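PDB 2BBD: coat protein from Sulfolobus turreted icosahedral virus, which forms the viral shell as its major coat protein, with two beta jelly rolls in one chain, a capsid architecture consistent with common ancestry with eukaryotic and bacterial viruses. Local coordinates for residues T50-S53 against A54-Y58; L66-E69 against G70-L74; L82-L85 against M86-T90; A251-Q254 against A255-Q258. All coordinates share one frame; numbering follows the deposited sequence.

Contact 1: residues T50-S53 against A54-Y58; sequences TLPS and APFPY
F56 folds back over P52 and L51 where the chain reverses through a proline-rich turn. The peptide bond between A54 and P55 is cis. F56 N donates to S53 O at 3.1 Å, with an N-H...O angle of 152°. Residues S53 to F56 therefore form a type VI beta turn, the class built on a cis proline. A second cis bond precedes P57.

The F56 side chain can be followed outward. Its CB sits 3.3 Å from S53 O and 3.7 Å from P52 CG. CG of the ring is 3.8 Å from the same P52 CG. Farther out the ring leaves proline for leucine: CE1 is 4.0 Å from L51 CB, and the tip CZ is 3.9 Å from L51 CD1. The first torsion, with CG opposite the backbone nitrogen (chi1 165°), sends the ring back along the preceding residues. Prolines lie on both faces of the ring. P57 CB stands over the centre of one face, and P52 CD lies over the opposite face, nearer the rim.

The turn belongs to the long loop between strands 49-50 and 61-68. L51 and F56 pack on P98, and L51 also meets V110 of strand 108-123. Backbone hydrogen bonds pair L51 with T102 and P52 with G101, and tie the loop to that neighbouring segment.

Contact 2: residues L66-E69 against G70-L74; sequences LSYE and GSKTL
S67 and T73 face each other as an antiparallel non-hydrogen-bonded pair, and Y68 and K72 follow as a hydrogen-bonded pair that closes on the three-residue turn E69-S71. The closing pair has both bonds: Y68 N to K72 O at 3.0 Å and K72 N to Y68 O at 3.1 Å. L74 N adds a bond to L66 O. Within the turn, a weak bond from S71 N to E69 O spans G70, whose phi and psi (74° and -51°) suit a classic gamma turn.

Y68 and K72 make the main side-chain contact. K72 CB lies over one face of the tyrosine ring, 3.7 Å from its centroid, in a CH-pi contact. The lysine chain then runs on across the ring in extended form, and CD passes 3.3 Å from Y68 CE2. This carries NZ to E69, where it forms a salt bridge with OE1 at 2.7 Å. NZ approaches on the syn side, 25° out of the carboxylate plane. The other oxygen, E69 OE2, sits at the edge of the Y68 ring.

L74 meets the same ring from another direction. Its CD2 reaches the ring edge at CE1, 3.5 Å away. On its other branch, CD1 is 3.9 Å from L66 CD2. L66 and L74 also pack on L120, and F123 meets Y68 edge-to-face.

The whole is a tight beta hairpin of strands 61-68 and 72-78, set between strands 131-137 and 182-193 of the large mixed sheet.

Contact 3: residues L82-L85 against M86-T90; sequences LGIL and MYYTT
Helix 79-89 ends in this contact, where L82, I84 and L85 meet M86, Y88 and T89 one turn later. Regular bonds run from M86 N to L82 O, Y87 N to G83 O, Y88 N to I84 O and T89 N to L85 O. The last carbonyl is gripped twice, because T89 OG1 also donates to L85 O at 2.9 Å. The threonine hydroxyl turns in between its own N and carbonyl carbon (chi1 60°), and that places it beside the preceding turn. T90 OG1 repeats the pattern on M86 O at 2.6 Å and is also bonded to N94 N.

M86 is selenomethionine. Its chain bends at chi2 and chi3 and curls back on the helix. CE then lies 3.5 Å from L82 CD1 and 3.6 Å from L82 O. I84 and Y88 lie side by side, with I84 CG2 3.7 Å from Y88 CE2. Y87 CD2 stands 3.9 Å above the centre of the Y88 ring. Both phenols have polar partners farther off: Y87 OH bonds to A264 O, and Y88 OH bonds to S270 OG and Y266 N.

L82 and M86 pack on strand 108-123, while I84 and T89 pack on strand 210-219. The arrangement is a buried helix between the beta sheets of a double jelly roll, with threonines bonded back to carbonyls at its C-terminal end.

Contact 4: residues A251-Q254 against A255-Q258; sequences AALQ and AENQ
L253 and E256 both carry CG opposite their backbone nitrogens (chi1 -167° and -176°), which brings L253 CD1 within 3.9 Å of E256 OE1. The motif is an alpha helix, 250-261, which follows strand 243-249 in the second jelly roll. Its i to i+4 bonds run from A255 N to A251 O (2.9 Å), E256 N to A252 O, N257 N to L253 O and Q258 N to Q254 O.

Direct side-chain contact across the two turns is slight, and the polar ends of Q254, E256 and N257 reach partners on nearby strands and loops. E256 OE1 is bonded to Y278 OH. Q254 NE2 donates to two backbone carbonyls, S267 O and S270 O, so the amide nitrogen is held by two bonds. L253 packs on A271 and I273 of strand 270-284, so this side of the helix is the one that lies against that strand.

A255 CB sits 3.3 Å from A251 O, close along the helix surface. N257 leans over the preceding turn: its CG lies 3.3 Å from L253 O, while its ND2 is hydrogen-bonded to I272 O. L253 O itself receives N257 N in the carbonyl plane, at 3.0 Å.

How the contacts relate
Contact 3 is the middle member of the set. It touches contact 1 through Y58 CZ and G83 O, 3.4 Å apart, and contact 4 through Y88 CE1 and N257 CB, 4.3 Å apart. Its centre is about 15 Å from the centres of both. Shared partners join them further: N94 bonds to Y58 and T90, A54 and Y87 both meet Y266, and S270 bonds to Y88 and Q254. Contact 2 stands apart, with its centre about 23 Å from that of contact 3, although strand 72-78 leads straight into helix 79-89. Bound methylpentanediol, probably from crystallisation, lies near P55 and near Y87.

Contact 1: residues T50-S53 against A54-Y58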
ATOM      1  N   THR A  50       7.556  24.503 -11.592  1.00 22.55           N
ATOM      2  CA  THR A  50       6.266  23.889 -11.366  1.00 22.25           C
ATOM      3  C   THR A  50       6.568  22.456 -10.972  1.00 23.09           C
ATOM      4  O   THR A  50       7.159  21.714 -11.751  1.00 24.66           O
ATOM      5  CB  THR A  50       5.422  23.876 -12.641  1.00 25.28           C
ATOM      6  OG1 THR A  50       5.214  25.224 -13.080  1.00 28.50           O
ATOM      7  CG2 THR A  50       4.073  23.209 -12.380  1.00 24.12           C
ATOM      8  N   LEU A  51       6.182  22.067  -9.762  1.00 22.46           N
ATOM      9  CA  LEU A  51       6.429  20.704  -9.308  1.00 21.29           C
ATOM     10  C   LEU A  51       5.673  19.730 -10.206  1.00 24.10           C
ATOM     11  O   LEU A  51       4.644  20.077 -10.787  1.00 24.53           O
ATOM     12  CB  LEU A  51       6.026  20.564  -7.834  1.00 19.44           C
ATOM     13  CG  LEU A  51       7.014  21.327  -6.947  1.00 18.22           C
ATOM     14  CD1 LEU A  51       6.488  21.522  -5.538  1.00 15.25           C
ATOM     15  CD2 LEU A  51       8.337  20.561  -6.938  1.00 20.49           C
ATOM     16  N   PRO A  52       6.183  18.497 -10.343  1.00 26.26           N
ATOM     17  CA  PRO A  52       5.551  17.478 -11.185  1.00 25.39           C
ATOM     18  C   PRO A  52       4.127  17.090 -10.814  1.00 27.31           C
ATOM     19  O   PRO A  52       3.625  17.435  -9.750  1.00 25.61           O
ATOM     20  CB  PRO A  52       6.519  16.295 -11.094  1.00 25.29           C
ATOM     21  CG  PRO A  52       7.160  16.473  -9.778  1.00 25.94           C
ATOM     22  CD  PRO A  52       7.378  17.957  -9.670  1.00 25.70           C
ATOM     23  N   SER A  53       3.475  16.376 -11.721  1.00 26.11           N
ATOM     24  CA  SER A  53       2.113  15.928 -11.499  1.00 26.26           C
ATOM     25  C   SER A  53       2.160  14.683 -10.619  1.00 25.39           C
ATOM     26  O   SER A  53       3.229  14.257 -10.185  1.00 24.41           O
ATOM     27  CB  SER A  53       1.474  15.559 -12.835  1.00 28.05           C
ATOM     28  OG  SER A  53       2.140  14.427 -13.373  1.00 30.50           O
ATOM     29  N   ALA A  54       0.989  14.112 -10.361  1.00 23.60           N
ATOM     30  CA  ALA A  54       0.889  12.892  -9.582  1.00 21.88           C
ATOM     31  C   ALA A  54       1.749  11.860 -10.323  1.00 22.02           C
ATOM     32  O   ALA A  54       1.897  11.932 -11.543  1.00 24.54           O
ATOM     33  CB  ALA A  54      -0.562  12.441  -9.535  1.00 21.97           C
ATOM     34  N   PRO A  55       2.286  10.859  -9.614  1.00 21.25           N
ATOM     35  CA  PRO A  55       2.178  10.565  -8.185  1.00 20.89           C
ATOM     36  C   PRO A  55       3.004  11.405  -7.201  1.00 20.90           C
ATOM     37  O   PRO A  55       3.157  11.016  -6.041  1.00 21.44           O
ATOM     38  CB  PRO A  55       2.524   9.077  -8.128  1.00 19.66           C
ATOM     39  CG  PRO A  55       3.604   8.977  -9.137  1.00 18.06           C
ATOM     40  CD  PRO A  55       3.079   9.820 -10.296  1.00 19.27           C
ATOM     41  N   PHE A  56       3.553  12.533  -7.643  1.00 21.08           N
ATOM     42  CA  PHE A  56       4.271  13.390  -6.705  1.00 19.65           C
ATOM     43  C   PHE A  56       3.168  13.921  -5.788  1.00 21.29           C
ATOM     44  O   PHE A  56       2.043  14.158  -6.236  1.00 23.11           O
ATOM     45  CB  PHE A  56       4.962  14.551  -7.438  1.00 21.73           C
ATOM     46  CG  PHE A  56       5.410  15.673  -6.525  1.00 23.28           C
ATOM     47  CD1 PHE A  56       4.516  16.669  -6.134  1.00 21.16           C
ATOM     48  CD2 PHE A  56       6.708  15.711  -6.020  1.00 21.53           C
ATOM     49  CE1 PHE A  56       4.906  17.686  -5.252  1.00 18.97           C
ATOM     50  CE2 PHE A  56       7.105  16.721  -5.137  1.00 20.59           C
ATOM     51  CZ  PHE A  56       6.201  17.711  -4.751  1.00 17.74           C
ATOM     52  N   PRO A  57       3.464  14.136  -4.498  1.00 21.32           N
ATOM     53  CA  PRO A  57       4.724  13.947  -3.773  1.00 20.15           C
ATOM     54  C   PRO A  57       4.985  12.539  -3.198  1.00 20.78           C
ATOM     55  O   PRO A  57       6.045  12.294  -2.612  1.00 22.24           O
ATOM     56  CB  PRO A  57       4.634  15.011  -2.682  1.00 19.52           C
ATOM     57  CG  PRO A  57       3.182  14.945  -2.304  1.00 18.94           C
ATOM     58  CD  PRO A  57       2.461  14.807  -3.647  1.00 19.01           C
ATOM     59  N   TYR A  58       4.040  11.615  -3.371  1.00 20.99           N
ATOM     60  CA  TYR A  58       4.217  10.265  -2.842  1.00 19.89           C
ATOM     61  C   TYR A  58       5.435   9.543  -3.393  1.00 20.81           C
ATOM     62  O   TYR A  58       6.021   8.714  -2.690  1.00 21.17           O
ATOM     63  CB  TYR A  58       2.978   9.402  -3.094  1.00 18.23           C
ATOM     64  CG  TYR A  58       1.765   9.851  -2.320  1.00 17.55           C
ATOM     65  CD1 TYR A  58       1.799   9.949  -0.928  1.00 17.92           C
ATOM     66  CD2 TYR A  58       0.576  10.164  -2.974  1.00 17.03           C
ATOM     67  CE1 TYR A  58       0.678  10.345  -0.212  1.00 19.21           C
ATOM     68  CE2 TYR A  58      -0.551  10.562  -2.265  1.00 18.52           C
ATOM     69  CZ  TYR A  58      -0.494  10.649  -0.890  1.00 20.13           C
ATOM     70  OH  TYR A  58      -1.608  11.029  -0.192  1.00 21.34           O
TER

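Contact 2: residues L66-E69 against G70-L74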
ATOM      1  N   LEU A  66       8.573  -3.371   5.097  1.00 22.00           N
ATOM      2  CA  LEU A  66       8.407  -3.647   6.524  1.00 22.27           C
ATOM      3  C   LEU A  66       8.561  -5.147   6.730  1.00 25.02           C
ATOM      4  O   LEU A  66       7.824  -5.952   6.147  1.00 24.75           O
ATOM      5  CB  LEU A  66       7.033  -3.190   7.019  1.00 23.48           C
ATOM      6  CG  LEU A  66       6.788  -3.408   8.517  1.00 22.96           C
ATOM      7  CD1 LEU A  66       7.753  -2.539   9.327  1.00 25.65           C
ATOM      8  CD2 LEU A  66       5.357  -3.071   8.865  1.00 21.90           C
ATOM      9  N   SER A  67       9.542  -5.516   7.544  1.00 24.40           N
ATOM     10  CA  SER A  67       9.814  -6.915   7.803  1.00 26.50           C
ATOM     11  C   SER A  67      10.357  -7.149   9.214  1.00 27.60           C
ATOM     12  O   SER A  67      10.775  -6.216   9.896  1.00 26.19           O
ATOM     13  CB  SER A  67      10.830  -7.423   6.780  1.00 27.82           C
ATOM     14  OG  SER A  67      12.092  -6.835   7.020  1.00 31.87           O
ATOM     15  N   TYR A  68      10.334  -8.409   9.640  1.00 30.05           N
ATOM     16  CA  TYR A  68      10.839  -8.792  10.953  1.00 30.43           C
ATOM     17  C   TYR A  68      11.524 -10.147  10.822  1.00 31.02           C
ATOM     18  O   TYR A  68      11.290 -10.880   9.857  1.00 31.22           O
ATOM     19  CB  TYR A  68       9.705  -8.865  11.986  1.00 30.06           C
ATOM     20  CG  TYR A  68       8.632  -9.876  11.670  1.00 32.07           C
ATOM     21  CD1 TYR A  68       7.663  -9.616  10.703  1.00 31.68           C
ATOM     22  CD2 TYR A  68       8.604 -11.110  12.316  1.00 32.38           C
ATOM     23  CE1 TYR A  68       6.691 -10.568  10.385  1.00 30.58           C
ATOM     24  CE2 TYR A  68       7.644 -12.063  12.009  1.00 31.86           C
ATOM     25  CZ  TYR A  68       6.692 -11.791  11.040  1.00 32.91           C
ATOM     26  OH  TYR A  68       5.766 -12.752  10.709  1.00 30.56           O
ATOM     27  N   GLU A  69      12.388 -10.459  11.782  1.00 31.07           N
ATOM     28  CA  GLU A  69      13.125 -11.715  11.781  1.00 33.85           C
ATOM     29  C   GLU A  69      13.894 -11.927  10.494  1.00 34.33           C
ATOM     30  O   GLU A  69      14.096 -13.059  10.058  1.00 34.99           O
ATOM     31  CB  GLU A  69      12.178 -12.884  12.024  1.00 33.94           C
ATOM     32  CG  GLU A  69      11.964 -13.159  13.491  1.00 40.43           C
ATOM     33  CD  GLU A  69      10.783 -14.066  13.737  1.00 46.04           C
ATOM     34  OE1 GLU A  69      10.612 -15.035  12.964  1.00 48.03           O
ATOM     35  OE2 GLU A  69      10.033 -13.811  14.707  1.00 49.14           O
ATOM     36  N   GLY A  70      14.303 -10.820   9.885  1.00 35.87           N
ATOM     37  CA  GLY A  70      15.074 -10.868   8.660  1.00 37.16           C
ATOM     38  C   GLY A  70      14.370 -11.227   7.364  1.00 38.44           C
ATOM     39  O   GLY A  70      14.491 -10.508   6.374  1.00 41.14           O
ATOM     40  N   SER A  71      13.618 -12.320   7.361  1.00 38.67           N
ATOM     41  CA  SER A  71      12.969 -12.773   6.133  1.00 37.31           C
ATOM     42  C   SER A  71      11.460 -12.658   6.017  1.00 35.16           C
ATOM     43  O   SER A  71      10.911 -12.976   4.968  1.00 36.65           O
ATOM     44  CB  SER A  71      13.347 -14.228   5.879  1.00 39.30           C
ATOM     45  OG  SER A  71      12.880 -15.055   6.936  1.00 39.97           O
ATOM     46  N   LYS A  72      10.779 -12.215   7.065  1.00 32.17           N
ATOM     47  CA  LYS A  72       9.326 -12.128   7.000  1.00 30.28           C
ATOM     48  C   LYS A  72       8.827 -10.732   6.630  1.00 30.66           C
ATOM     49  O   LYS A  72       9.039  -9.760   7.356  1.00 30.26           O
ATOM     50  CB  LYS A  72       8.736 -12.606   8.324  1.00 30.39           C
ATOM     51  CG  LYS A  72       9.195 -14.027   8.660  1.00 34.97           C
ATOM     52  CD  LYS A  72       8.770 -14.448  10.051  1.00 38.32           C
ATOM     53  CE  LYS A  72       9.140 -15.897  10.327  1.00 41.67           C
ATOM     54  NZ  LYS A  72       8.671 -16.336  11.677  1.00 43.54           N
ATOM     55  N   THR A  73       8.145 -10.658   5.490  1.00 29.45           N
ATOM     56  CA  THR A  73       7.640  -9.397   4.964  1.00 28.33           C
ATOM     57  C   THR A  73       6.169  -9.101   5.221  1.00 28.74           C
ATOM     58  O   THR A  73       5.291  -9.883   4.862  1.00 29.43           O
ATOM     59  CB  THR A  73       7.882  -9.343   3.462  1.00 27.47           C
ATOM     60  OG1 THR A  73       9.268  -9.603   3.216  1.00 29.94           O
ATOM     61  CG2 THR A  73       7.491  -7.970   2.889  1.00 24.45           C
ATOM     62  N   LEU A  74       5.912  -7.957   5.845  1.00 26.95           N
ATOM     63  CA  LEU A  74       4.552  -7.515   6.137  1.00 25.19           C
ATOM     64  C   LEU A  74       4.094  -6.559   5.029  1.00 25.64           C
ATOM     65  O   LEU A  74       2.939  -6.574   4.616  1.00 25.71           O
ATOM     66  CB  LEU A  74       4.512  -6.791   7.486  1.00 25.98           C
ATOM     67  CG  LEU A  74       4.925  -7.597   8.721  1.00 25.56           C
ATOM     68  CD1 LEU A  74       4.836  -6.732   9.968  1.00 21.44           C
ATOM     69  CD2 LEU A  74       4.024  -8.804   8.848  1.00 26.46           C
TER

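Contact 3: residues L82-L85 against M86-T90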
ATOM      1  N   LEU A  82       1.301   2.981  -1.939  1.00 21.26           N
ATOM      2  CA  LEU A  82       0.802   3.118  -0.577  1.00 20.06           C
ATOM      3  C   LEU A  82       0.159   4.494  -0.403  1.00 19.39           C
ATOM      4  O   LEU A  82      -0.823   4.638   0.341  1.00 19.71           O
ATOM      5  CB  LEU A  82       1.940   2.933   0.436  1.00 18.71           C
ATOM      6  CG  LEU A  82       1.546   2.916   1.922  1.00 20.08           C
ATOM      7  CD1 LEU A  82       0.502   1.816   2.169  1.00 18.83           C
ATOM      8  CD2 LEU A  82       2.795   2.676   2.786  1.00 18.67           C
ATOM      9  N   GLY A  83       0.724   5.489  -1.093  1.00 18.38           N
ATOM     10  CA  GLY A  83       0.215   6.853  -1.032  1.00 18.96           C
ATOM     11  C   GLY A  83      -1.172   6.949  -1.655  1.00 20.52           C
ATOM     12  O   GLY A  83      -2.066   7.613  -1.131  1.00 21.25           O
ATOM     13  N   ILE A  84      -1.357   6.278  -2.784  1.00 20.66           N
ATOM     14  CA  ILE A  84      -2.658   6.291  -3.431  1.00 21.70           C
ATOM     15  C   ILE A  84      -3.649   5.546  -2.525  1.00 19.99           C
ATOM     16  O   ILE A  84      -4.810   5.939  -2.409  1.00 20.37           O
ATOM     17  CB  ILE A  84      -2.573   5.657  -4.847  1.00 19.08           C
ATOM     18  CG1 ILE A  84      -1.747   6.573  -5.756  1.00 17.90           C
ATOM     19  CG2 ILE A  84      -3.971   5.469  -5.441  1.00 21.05           C
ATOM     20  CD1 ILE A  84      -1.320   5.942  -7.067  1.00 18.22           C
ATOM     21  N   LEU A  85      -3.186   4.493  -1.855  1.00 21.37           N
ATOM     22  CA  LEU A  85      -4.062   3.759  -0.950  1.00 21.29           C
ATOM     23  C   LEU A  85      -4.471   4.699   0.190  1.00 22.36           C
ATOM     24  O   LEU A  85      -5.618   4.685   0.638  1.00 24.93           O
ATOM     25  CB  LEU A  85      -3.355   2.521  -0.379  1.00 21.45           C
ATOM     26  CG  LEU A  85      -4.222   1.622   0.519  1.00 25.57           C
ATOM     27  CD1 LEU A  85      -5.361   1.028  -0.303  1.00 25.57           C
ATOM     28  CD2 LEU A  85      -3.377   0.505   1.127  1.00 22.97           C
HETATM   29  N   MSE A  86      -3.539   5.529   0.652  1.00 21.91           N
HETATM   30  CA  MSE A  86      -3.848   6.471   1.725  1.00 21.26           C
HETATM   31  C   MSE A  86      -4.911   7.471   1.258  1.00 20.95           C
HETATM   32  O   MSE A  86      -5.837   7.811   1.989  1.00 21.69           O
HETATM   33  CB  MSE A  86      -2.588   7.233   2.154  1.00 22.55           C
HETATM   34  CG  MSE A  86      -1.510   6.373   2.781  1.00 24.97           C
HETATM   35 SE   MSE A  86      -2.168   5.402   4.333  1.00 47.06          SE
HETATM   36  CE  MSE A  86      -2.161   3.620   3.568  1.00 29.67           C
ATOM     37  N   TYR A  87      -4.753   7.948   0.033  1.00 22.48           N
ATOM     38  CA  TYR A  87      -5.687   8.904  -0.543  1.00 22.82           C
ATOM     39  C   TYR A  87      -7.115   8.366  -0.445  1.00 23.30           C
ATOM     40  O   TYR A  87      -8.012   9.047   0.034  1.00 23.84           O
ATOM     41  CB  TYR A  87      -5.320   9.153  -2.011  1.00 21.01           C
ATOM     42  CG  TYR A  87      -6.353   9.917  -2.805  1.00 21.50           C
ATOM     43  CD1 TYR A  87      -6.349  11.313  -2.848  1.00 18.87           C
ATOM     44  CD2 TYR A  87      -7.325   9.237  -3.541  1.00 19.81           C
ATOM     45  CE1 TYR A  87      -7.289  12.012  -3.617  1.00 23.66           C
ATOM     46  CE2 TYR A  87      -8.270   9.921  -4.302  1.00 20.09           C
ATOM     47  CZ  TYR A  87      -8.246  11.298  -4.342  1.00 22.93           C
ATOM     48  OH  TYR A  87      -9.167  11.946  -5.118  1.00 21.94           O
ATOM     49  N   TYR A  88      -7.316   7.138  -0.903  1.00 23.04           N
ATOM     50  CA  TYR A  88      -8.641   6.530  -0.876  1.00 25.59           C
ATOM     51  C   TYR A  88      -9.185   6.241   0.526  1.00 26.52           C
ATOM     52  O   TYR A  88     -10.341   6.554   0.828  1.00 26.53           O
ATOM     53  CB  TYR A  88      -8.633   5.234  -1.697  1.00 23.14           C
ATOM     54  CG  TYR A  88      -8.707   5.463  -3.192  1.00 22.97           C
ATOM     55  CD1 TYR A  88      -9.890   5.885  -3.787  1.00 22.60           C
ATOM     56  CD2 TYR A  88      -7.595   5.261  -4.009  1.00 22.93           C
ATOM     57  CE1 TYR A  88      -9.974   6.103  -5.163  1.00 24.95           C
ATOM     58  CE2 TYR A  88      -7.664   5.476  -5.393  1.00 24.62           C
ATOM     59  CZ  TYR A  88      -8.863   5.899  -5.963  1.00 26.56           C
ATOM     60  OH  TYR A  88      -8.964   6.110  -7.323  1.00 25.63           O
ATOM     61  N   THR A  89      -8.344   5.655   1.376  1.00 25.42           N
ATOM     62  CA  THR A  89      -8.758   5.294   2.721  1.00 25.88           C
ATOM     63  C   THR A  89      -8.930   6.476   3.674  1.00 26.72           C
ATOM     64  O   THR A  89      -9.418   6.302   4.788  1.00 26.78           O
ATOM     65  CB  THR A  89      -7.776   4.264   3.332  1.00 26.44           C
ATOM     66  OG1 THR A  89      -6.459   4.818   3.386  1.00 26.33           O
ATOM     67  CG2 THR A  89      -7.745   3.008   2.478  1.00 27.28           C
ATOM     68  N   THR A  90      -8.532   7.670   3.243  1.00 23.50           N
ATOM     69  CA  THR A  90      -8.675   8.860   4.081  1.00 24.65           C
ATOM     70  C   THR A  90      -9.686   9.826   3.457  1.00 23.58           C
ATOM     71  O   THR A  90      -9.820  10.966   3.900  1.00 23.76           O
ATOM     72  CB  THR A  90      -7.335   9.622   4.244  1.00 23.15           C
ATOM     73  OG1 THR A  90      -6.865  10.019   2.953  1.00 22.93           O
ATOM     74  CG2 THR A  90      -6.291   8.744   4.924  1.00 23.12           C
TER

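Contact 4: residues A251-Q254 against A255-Q258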
ATOM      1  N   ALA A 251     -15.049   3.164 -15.153  1.00 29.75           N
ATOM      2  CA  ALA A 251     -15.897   4.231 -14.631  1.00 30.15           C
ATOM      3  C   ALA A 251     -16.831   3.714 -13.546  1.00 30.98           C
ATOM      4  O   ALA A 251     -17.067   4.385 -12.540  1.00 33.21           O
ATOM      5  CB  ALA A 251     -16.704   4.865 -15.759  1.00 30.12           C
ATOM      6  N   ALA A 252     -17.356   2.513 -13.737  1.00 31.82           N
ATOM      7  CA  ALA A 252     -18.267   1.938 -12.754  1.00 30.45           C
ATOM      8  C   ALA A 252     -17.499   1.562 -11.497  1.00 31.68           C
ATOM      9  O   ALA A 252     -18.024   1.639 -10.390  1.00 30.09           O
ATOM     10  CB  ALA A 252     -18.960   0.709 -13.329  1.00 32.44           C
ATOM     11  N   LEU A 253     -16.251   1.149 -11.673  1.00 31.15           N
ATOM     12  CA  LEU A 253     -15.430   0.770 -10.538  1.00 30.78           C
ATOM     13  C   LEU A 253     -15.118   2.046  -9.749  1.00 29.84           C
ATOM     14  O   LEU A 253     -15.251   2.075  -8.520  1.00 31.09           O
ATOM     15  CB  LEU A 253     -14.154   0.096 -11.044  1.00 29.87           C
ATOM     16  CG  LEU A 253     -13.245  -0.657 -10.080  1.00 32.15           C
ATOM     17  CD1 LEU A 253     -14.028  -1.708  -9.296  1.00 28.23           C
ATOM     18  CD2 LEU A 253     -12.121  -1.299 -10.898  1.00 31.13           C
ATOM     19  N   GLN A 254     -14.734   3.108 -10.458  1.00 27.53           N
ATOM     20  CA  GLN A 254     -14.422   4.374  -9.801  1.00 28.11           C
ATOM     21  C   GLN A 254     -15.666   4.956  -9.128  1.00 29.66           C
ATOM     22  O   GLN A 254     -15.559   5.645  -8.114  1.00 28.94           O
ATOM     23  CB  GLN A 254     -13.849   5.393 -10.798  1.00 27.38           C
ATOM     24  CG  GLN A 254     -12.570   4.938 -11.513  1.00 26.85           C
ATOM     25  CD  GLN A 254     -11.779   6.094 -12.115  1.00 26.40           C
ATOM     26  OE1 GLN A 254     -12.338   6.959 -12.789  1.00 26.98           O
ATOM     27  NE2 GLN A 254     -10.469   6.104 -11.879  1.00 22.91           N
ATOM     28  N   ALA A 255     -16.843   4.681  -9.689  1.00 30.55           N
ATOM     29  CA  ALA A 255     -18.089   5.179  -9.105  1.00 30.72           C
ATOM     30  C   ALA A 255     -18.337   4.449  -7.792  1.00 31.00           C
ATOM     31  O   ALA A 255     -18.810   5.035  -6.821  1.00 31.09           O
ATOM     32  CB  ALA A 255     -19.255   4.950 -10.067  1.00 30.30           C
ATOM     33  N   GLU A 256     -18.014   3.160  -7.781  1.00 31.40           N
ATOM     34  CA  GLU A 256     -18.164   2.315  -6.600  1.00 32.71           C
ATOM     35  C   GLU A 256     -17.225   2.808  -5.496  1.00 31.71           C
ATOM     36  O   GLU A 256     -17.602   2.831  -4.323  1.00 30.69           O
ATOM     37  CB  GLU A 256     -17.833   0.860  -6.951  1.00 35.36           C
ATOM     38  CG  GLU A 256     -18.061  -0.124  -5.814  1.00 39.10           C
ATOM     39  CD  GLU A 256     -17.969  -1.571  -6.261  1.00 41.98           C
ATOM     40  OE1 GLU A 256     -16.870  -2.015  -6.644  1.00 41.49           O
ATOM     41  OE2 GLU A 256     -19.005  -2.272  -6.230  1.00 46.13           O
ATOM     42  N   ASN A 257     -16.006   3.189  -5.884  1.00 30.63           N
ATOM     43  CA  ASN A 257     -15.003   3.709  -4.946  1.00 29.30           C
ATOM     44  C   ASN A 257     -15.503   5.028  -4.360  1.00 29.80           C
ATOM     45  O   ASN A 257     -15.325   5.299  -3.172  1.00 30.46           O
ATOM     46  CB  ASN A 257     -13.673   3.975  -5.659  1.00 25.92           C
ATOM     47  CG  ASN A 257     -13.004   2.711  -6.156  1.00 26.64           C
ATOM     48  OD1 ASN A 257     -12.074   2.773  -6.959  1.00 27.41           O
ATOM     49  ND2 ASN A 257     -13.468   1.557  -5.680  1.00 27.90           N
ATOM     50  N   GLN A 258     -16.114   5.849  -5.210  1.00 29.00           N
ATOM     51  CA  GLN A 258     -16.654   7.141  -4.800  1.00 31.31           C
ATOM     52  C   GLN A 258     -17.634   6.940  -3.655  1.00 33.14           C
ATOM     53  O   GLN A 258     -17.612   7.664  -2.660  1.00 31.73           O
ATOM     54  CB  GLN A 258     -17.377   7.794  -5.975  1.00 34.07           C
ATOM     55  CG  GLN A 258     -18.046   9.121  -5.668  1.00 36.57           C
ATOM     56  CD  GLN A 258     -17.108  10.292  -5.828  1.00 40.62           C
ATOM     57  OE1 GLN A 258     -16.504  10.476  -6.892  1.00 42.49           O
ATOM     58  NE2 GLN A 258     -16.980  11.099  -4.780  1.00 41.07           N
TER